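Local coordinates for ferrichrome ABC transporter substrate-binding protein (Staphylococcus pseudintermedius, PDB 5FLY) that probably binds ferrichrome outside the cell membrane and delivers this iron-loaded siderophore to an ABC transporter for import, at residues I219-A224 with A249-S254; D24-V29 with D43-G48. All blocks are in the same frame, centred on the assembly; numbering follows the deposited sequence.

Overall arrangement
The chain first meets interaction 2, in the N-terminal half: D24-V29 leads into strand 28-30, the chain passes through helix 36-41, and D43-G48 brings it back alongside as strand 46-50. That loop is closed long before interaction 1 opens. I219-A224 lies on strand 218-223 and just past its end, two short helices follow, and A249-S254 returns as an edge strand of the second sheet. The two loops follow in series, neither nested nor crossed. Their centres lie about 34 Å apart on opposite sides of the chain's centre, one in each five-stranded sheet, consistent with the two lobes of a class III solute-binding protein joined by the long helix 127-152.

Interaction 1: I219-A224 with A249-S254; sequences IITAKA and AFNVDS
V252 N reaches T221 O at 2.8 Å, and the same oxygen also takes a CA-H...O contact from N251 CA at 3.1 Å. This is one rung of a parallel strand pair in which 249-253 forms the edge of a mixed sheet and 219-223 lies one strand further in, with 158-164 beyond it. Backbone bonds from F250 N to I219 O, T221 N to F250 O and K223 N to V252 O continue the ladder.

On the face shared by I220, F250, A222 and V252 the packing is apolar, and helix 262-278 covers it through L272, D271 and Q275. I220 and F250 lie side by side: CG1 of I220 sits over one face of the F250 ring in a CH-pi contact, offset toward the rim, 3.6 Å from CZ. I220 CG2 meets V252 CG1 at 3.8 Å.

On the T221 and N251 face, N251 OD1 comes within 3.4 Å of T221 CB and accepts a hydrogen bond from Q233 NE2. K223 crosses N251, its CD 3.9 Å from N251 ND2, and bends at chi3 (-72°) and chi4 (-71°); NZ bonds to the carbonyls of A224 and A227.

At the C-terminal end D253 caps helix 254-257. S254, whose side chain touches E162 of the polyethylene glycol pocket, sends its N to K223 O at 2.9 Å, arriving from well above that carbonyl plane, 55° out of it.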
loop_
_atom_site.group_PDB
_atom_site.type_symbol
_atom_site.label_atom_id
_atom_site.label_comp_id
_atom_site.label_asym_id
_atom_site.label_seq_id
_atom_site.Cartn_x
_atom_site.Cartn_y
_atom_site.Cartn_z
ATOM N N ILE A 219 -0.010 -19.190 2.271
ATOM C CA ILE A 219 -0.198 -18.257 3.375
ATOM C C ILE A 219 1.053 -17.439 3.619
ATOM O O ILE A 219 2.118 -17.966 3.907
ATOM C CB ILE A 219 -0.578 -18.964 4.681
ATOM C CG1 ILE A 219 -1.805 -19.851 4.475
ATOM C CG2 ILE A 219 -0.814 -17.910 5.800
ATOM C CD1 ILE A 219 -2.103 -20.731 5.666
ATOM N N ILE A 220 0.883 -16.132 3.523
ATOM C CA ILE A 220 1.971 -15.201 3.690
ATOM C C ILE A 220 1.717 -14.412 4.951
ATOM O O ILE A 220 0.635 -13.854 5.119
ATOM C CB ILE A 220 2.106 -14.274 2.488
ATOM C CG1 ILE A 220 2.403 -15.101 1.225
ATOM C CG2 ILE A 220 3.188 -13.220 2.752
ATOM C CD1 ILE A 220 2.271 -14.311 -0.064
ATOM N N THR A 221 2.717 -14.398 5.837
ATOM C CA THR A 221 2.659 -13.636 7.082
ATOM C C THR A 221 3.616 -12.446 7.042
ATOM O O THR A 221 4.833 -12.602 6.946
ATOM C CB THR A 221 2.985 -14.517 8.293
ATOM O OG1 THR A 221 2.002 -15.549 8.378
ATOM C CG2 THR A 221 2.986 -13.697 9.603
ATOM N N ALA A 222 3.037 -11.255 7.110
ATOM C CA ALA A 222 3.804 -10.025 7.209
ATOM C C ALA A 222 4.089 -9.746 8.671
ATOM O O ALA A 222 3.160 -9.678 9.474
ATOM C CB ALA A 222 3.058 -8.876 6.585
ATOM N N LYS A 223 5.365 -9.620 9.012
ATOM C CA LYS A 223 5.763 -9.366 10.393
ATOM C C LYS A 223 7.051 -8.573 10.446
ATOM O O LYS A 223 7.795 -8.483 9.462
ATOM C CB LYS A 223 5.934 -10.673 11.163
ATOM C CG LYS A 223 7.030 -11.584 10.605
ATOM C CD LYS A 223 7.200 -12.853 11.444
ATOM C CE LYS A 223 7.853 -12.556 12.790
ATOM N NZ LYS A 223 9.290 -12.210 12.658
ATOM N N ALA A 224 7.306 -7.982 11.604
ATOM C CA ALA A 224 8.564 -7.278 11.804
ATOM C C ALA A 224 9.723 -8.253 11.837
ATOM O O ALA A 224 9.634 -9.338 12.392
ATOM C CB ALA A 224 8.527 -6.471 13.081
ATOM N N ALA A 249 3.974 -21.748 2.995
ATOM C CA ALA A 249 3.772 -20.662 3.950
ATOM C C ALA A 249 5.111 -19.998 4.217
ATOM O O ALA A 249 6.091 -20.673 4.524
ATOM C CB ALA A 249 3.137 -21.181 5.254
ATOM N N PHE A 250 5.167 -18.678 4.071
ATOM C CA PHE A 250 6.404 -17.950 4.333
ATOM C C PHE A 250 6.104 -16.571 4.882
ATOM O O PHE A 250 4.984 -16.071 4.758
ATOM C CB PHE A 250 7.298 -17.851 3.073
ATOM C CG PHE A 250 6.676 -17.128 1.895
ATOM C CD1 PHE A 250 5.954 -17.823 0.928
ATOM C CD2 PHE A 250 6.861 -15.761 1.719
ATOM C CE1 PHE A 250 5.410 -17.156 -0.172
ATOM C CE2 PHE A 250 6.325 -15.101 0.628
ATOM C CZ PHE A 250 5.599 -15.801 -0.317
ATOM N N ASN A 251 7.113 -15.996 5.524
ATOM C CA ASN A 251 7.023 -14.663 6.098
ATOM C C ASN A 251 7.632 -13.613 5.196
ATOM O O ASN A 251 8.582 -13.880 4.444
ATOM C CB ASN A 251 7.737 -14.589 7.447
ATOM C CG ASN A 251 7.207 -15.589 8.455
ATOM O OD1 ASN A 251 6.044 -15.958 8.426
ATOM N ND2 ASN A 251 8.066 -16.005 9.375
ATOM N N VAL A 252 7.087 -12.409 5.284
ATOM C CA VAL A 252 7.697 -11.246 4.651
ATOM C C VAL A 252 7.846 -10.107 5.669
ATOM O O VAL A 252 7.189 -10.099 6.697
ATOM C CB VAL A 252 6.871 -10.753 3.446
ATOM C CG1 VAL A 252 6.757 -11.839 2.365
ATOM C CG2 VAL A 252 5.489 -10.313 3.894
ATOM N N ASP A 253 8.699 -9.135 5.338
ATOM C CA ASP A 253 9.026 -7.995 6.192
ATOM C C ASP A 253 7.935 -6.937 6.104
ATOM O O ASP A 253 7.820 -6.255 5.090
ATOM C CB ASP A 253 10.382 -7.409 5.767
ATOM C CG ASP A 253 10.858 -6.278 6.662
ATOM O OD1 ASP A 253 10.041 -5.598 7.311
ATOM O OD2 ASP A 253 12.084 -6.045 6.686
ATOM N N SER A 254 7.139 -6.789 7.163
ATOM C CA SER A 254 5.990 -5.902 7.092
ATOM C C SER A 254 6.381 -4.446 6.829
ATOM O O SER A 254 5.652 -3.755 6.128
ATOM C CB SER A 254 5.148 -6.006 8.369
ATOM O OG SER A 254 5.919 -5.776 9.517
#

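Interaction 2: D24-V29 with D43-G48; sequences DPKRIV and DANIVG
N45 points its side chain toward the loop 24-27 that leads into strand 28-30, and that side chain can be followed atom by atom. CB rests against K26 O at 3.3 Å; CG, set anti to the carbonyl carbon (chi1 -62°), comes to 3.7 Å from P25 O; and at the tip ND2 donates to P25 O at 2.9 Å. That last bond is nearly straight, 171° at the hydrogen, with the acceptor almost in the amide plane. A water also donates to P25 O while accepting from N45 N, so side chain and backbone of one residue hold the same carbonyl, one of them through the water.

The contact belongs to a beta-alpha-beta unit, strand 28-30, helix 36-41, strand 46-50, in the parallel sheet of the N-terminal half. D43 ends the helix in a Schellman motif; N45 is the centre of an inverse gamma turn, and N45 O accepts I28 N at 2.9 Å. I28 O takes V47 N at 2.8 Å and, weakly, G48 N. The register slips by one here, a beta bulge: I28 pairs with I46, but V29 with G48.

The extra residue, V47, packs its methyls on R27 and V29. CG2 touches V29 CG2 at 3.9 Å, while CG1 lies over one face of the R27 guanidinium, toward its rim. That flat group is held from beyond the contact, NH2 by L80 O and NE weakly by K81 O, and D83 takes the backbone N of both K26 and R27. On the face that carries I28 and I46, I28 CD1 meets A44 CB of the preceding loop. Out at the loop's start, K26 NZ forms a salt bridge to D24 OD2 at 2.7 Å, coming from above the carboxylate plane.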
loop_
_atom_site.group_PDB
_atom_site.type_symbol
_atom_site.label_atom_id
_atom_site.label_comp_id
_atom_site.label_asym_id
_atom_site.label_seq_id
_atom_site.Cartn_x
_atom_site.Cartn_y
_atom_site.Cartn_z
ATOM N N ASP A 24 1.227 23.862 -11.203
ATOM C CA ASP A 24 2.538 23.272 -10.965
ATOM C C ASP A 24 2.946 23.428 -9.504
ATOM O O ASP A 24 3.565 24.425 -9.129
ATOM C CB ASP A 24 3.563 23.929 -11.875
ATOM C CG ASP A 24 4.972 23.339 -11.728
ATOM O OD1 ASP A 24 5.150 22.209 -11.195
ATOM O OD2 ASP A 24 5.906 24.020 -12.205
ATOM N N PRO A 25 2.594 22.441 -8.665
ATOM C CA PRO A 25 2.901 22.561 -7.240
ATOM C C PRO A 25 4.410 22.614 -6.983
ATOM O O PRO A 25 5.153 21.768 -7.468
ATOM C CB PRO A 25 2.269 21.299 -6.633
ATOM C CG PRO A 25 1.239 20.867 -7.622
ATOM C CD PRO A 25 1.797 21.243 -8.960
ATOM N N LYS A 26 4.830 23.622 -6.230
ATOM C CA LYS A 26 6.237 23.903 -5.975
ATOM C C LYS A 26 6.685 23.486 -4.574
ATOM O O LYS A 26 7.877 23.338 -4.337
ATOM C CB LYS A 26 6.522 25.403 -6.153
ATOM C CG LYS A 26 6.254 25.932 -7.558
ATOM C CD LYS A 26 7.105 25.241 -8.600
ATOM C CE LYS A 26 7.094 26.027 -9.909
ATOM N NZ LYS A 26 7.912 25.356 -10.974
ATOM N N ARG A 27 5.739 23.316 -3.650
ATOM C CA ARG A 27 6.073 23.056 -2.253
ATOM C C ARG A 27 4.992 22.176 -1.643
ATOM O O ARG A 27 4.100 22.656 -0.965
ATOM C CB ARG A 27 6.219 24.361 -1.457
ATOM C CG ARG A 27 7.337 25.270 -1.946
ATOM C CD ARG A 27 7.554 26.453 -1.007
ATOM N NE ARG A 27 8.040 26.026 0.298
ATOM C CZ ARG A 27 9.294 25.671 0.556
ATOM N NH1 ARG A 27 10.192 25.685 -0.411
ATOM N NH2 ARG A 27 9.640 25.276 1.774
ATOM N N ILE A 28 5.107 20.876 -1.889
ATOM C CA ILE A 28 4.130 19.899 -1.427
ATOM C C ILE A 28 4.564 19.327 -0.094
ATOM O O ILE A 28 5.721 18.954 0.074
ATOM C CB ILE A 28 3.960 18.731 -2.417
ATOM C CG1 ILE A 28 3.669 19.249 -3.819
ATOM C CG2 ILE A 28 2.840 17.785 -1.955
ATOM C CD1 ILE A 28 3.485 18.143 -4.855
ATOM N N VAL A 29 3.643 19.270 0.859
ATOM C CA VAL A 29 3.866 18.528 2.090
ATOM C C VAL A 29 2.960 17.321 2.048
ATOM O O VAL A 29 1.750 17.466 1.923
ATOM C CB VAL A 29 3.590 19.387 3.334
ATOM C CG1 VAL A 29 3.558 18.522 4.612
ATOM C CG2 VAL A 29 4.629 20.504 3.416
ATOM N N ASP A 43 9.153 12.663 -9.224
ATOM C CA ASP A 43 10.021 13.809 -8.950
ATOM C C ASP A 43 9.211 15.055 -8.620
ATOM O O ASP A 43 9.531 16.160 -9.074
ATOM C CB ASP A 43 10.955 14.112 -10.127
ATOM C CG ASP A 43 12.069 15.084 -9.752
ATOM O OD1 ASP A 43 12.556 15.029 -8.596
ATOM O OD2 ASP A 43 12.453 15.911 -10.608
ATOM N N ALA A 44 8.167 14.872 -7.816
ATOM C CA ALA A 44 7.380 15.998 -7.327
ATOM C C ALA A 44 8.195 16.927 -6.428
ATOM O O ALA A 44 9.184 16.517 -5.792
ATOM C CB ALA A 44 6.165 15.502 -6.573
ATOM N N ASN A 45 7.759 18.182 -6.358
ATOM C CA ASN A 45 8.430 19.178 -5.526
ATOM C C ASN A 45 8.008 19.059 -4.061
ATOM O O ASN A 45 7.229 19.871 -3.543
ATOM C CB ASN A 45 8.145 20.582 -6.065
ATOM C CG ASN A 45 8.676 20.777 -7.487
ATOM O OD1 ASN A 45 9.833 20.445 -7.777
ATOM N ND2 ASN A 45 7.834 21.291 -8.382
ATOM N N ILE A 46 8.547 18.055 -3.379
ATOM C CA ILE A 46 8.143 17.753 -2.010
ATOM C C ILE A 46 9.080 18.436 -1.021
ATOM O O ILE A 46 10.314 18.284 -1.107
ATOM C CB ILE A 46 8.146 16.234 -1.745
ATOM C CG1 ILE A 46 7.151 15.524 -2.674
ATOM C CG2 ILE A 46 7.848 15.941 -0.265
ATOM C CD1 ILE A 46 7.269 14.014 -2.679
ATOM N N VAL A 47 8.508 19.196 -0.090
ATOM C CA VAL A 47 9.294 19.904 0.914
ATOM C C VAL A 47 9.061 19.406 2.338
ATOM O O VAL A 47 9.747 19.822 3.257
ATOM C CB VAL A 47 9.021 21.430 0.883
ATOM C CG1 VAL A 47 9.491 22.034 -0.441
ATOM C CG2 VAL A 47 7.546 21.742 1.129
ATOM N N GLY A 48 8.094 18.518 2.535
ATOM C CA GLY A 48 7.882 17.913 3.843
ATOM C C GLY A 48 7.191 16.593 3.639
ATOM O O GLY A 48 6.391 16.465 2.717
HETATM O O HOH W 1 5.420 18.873 -7.816
#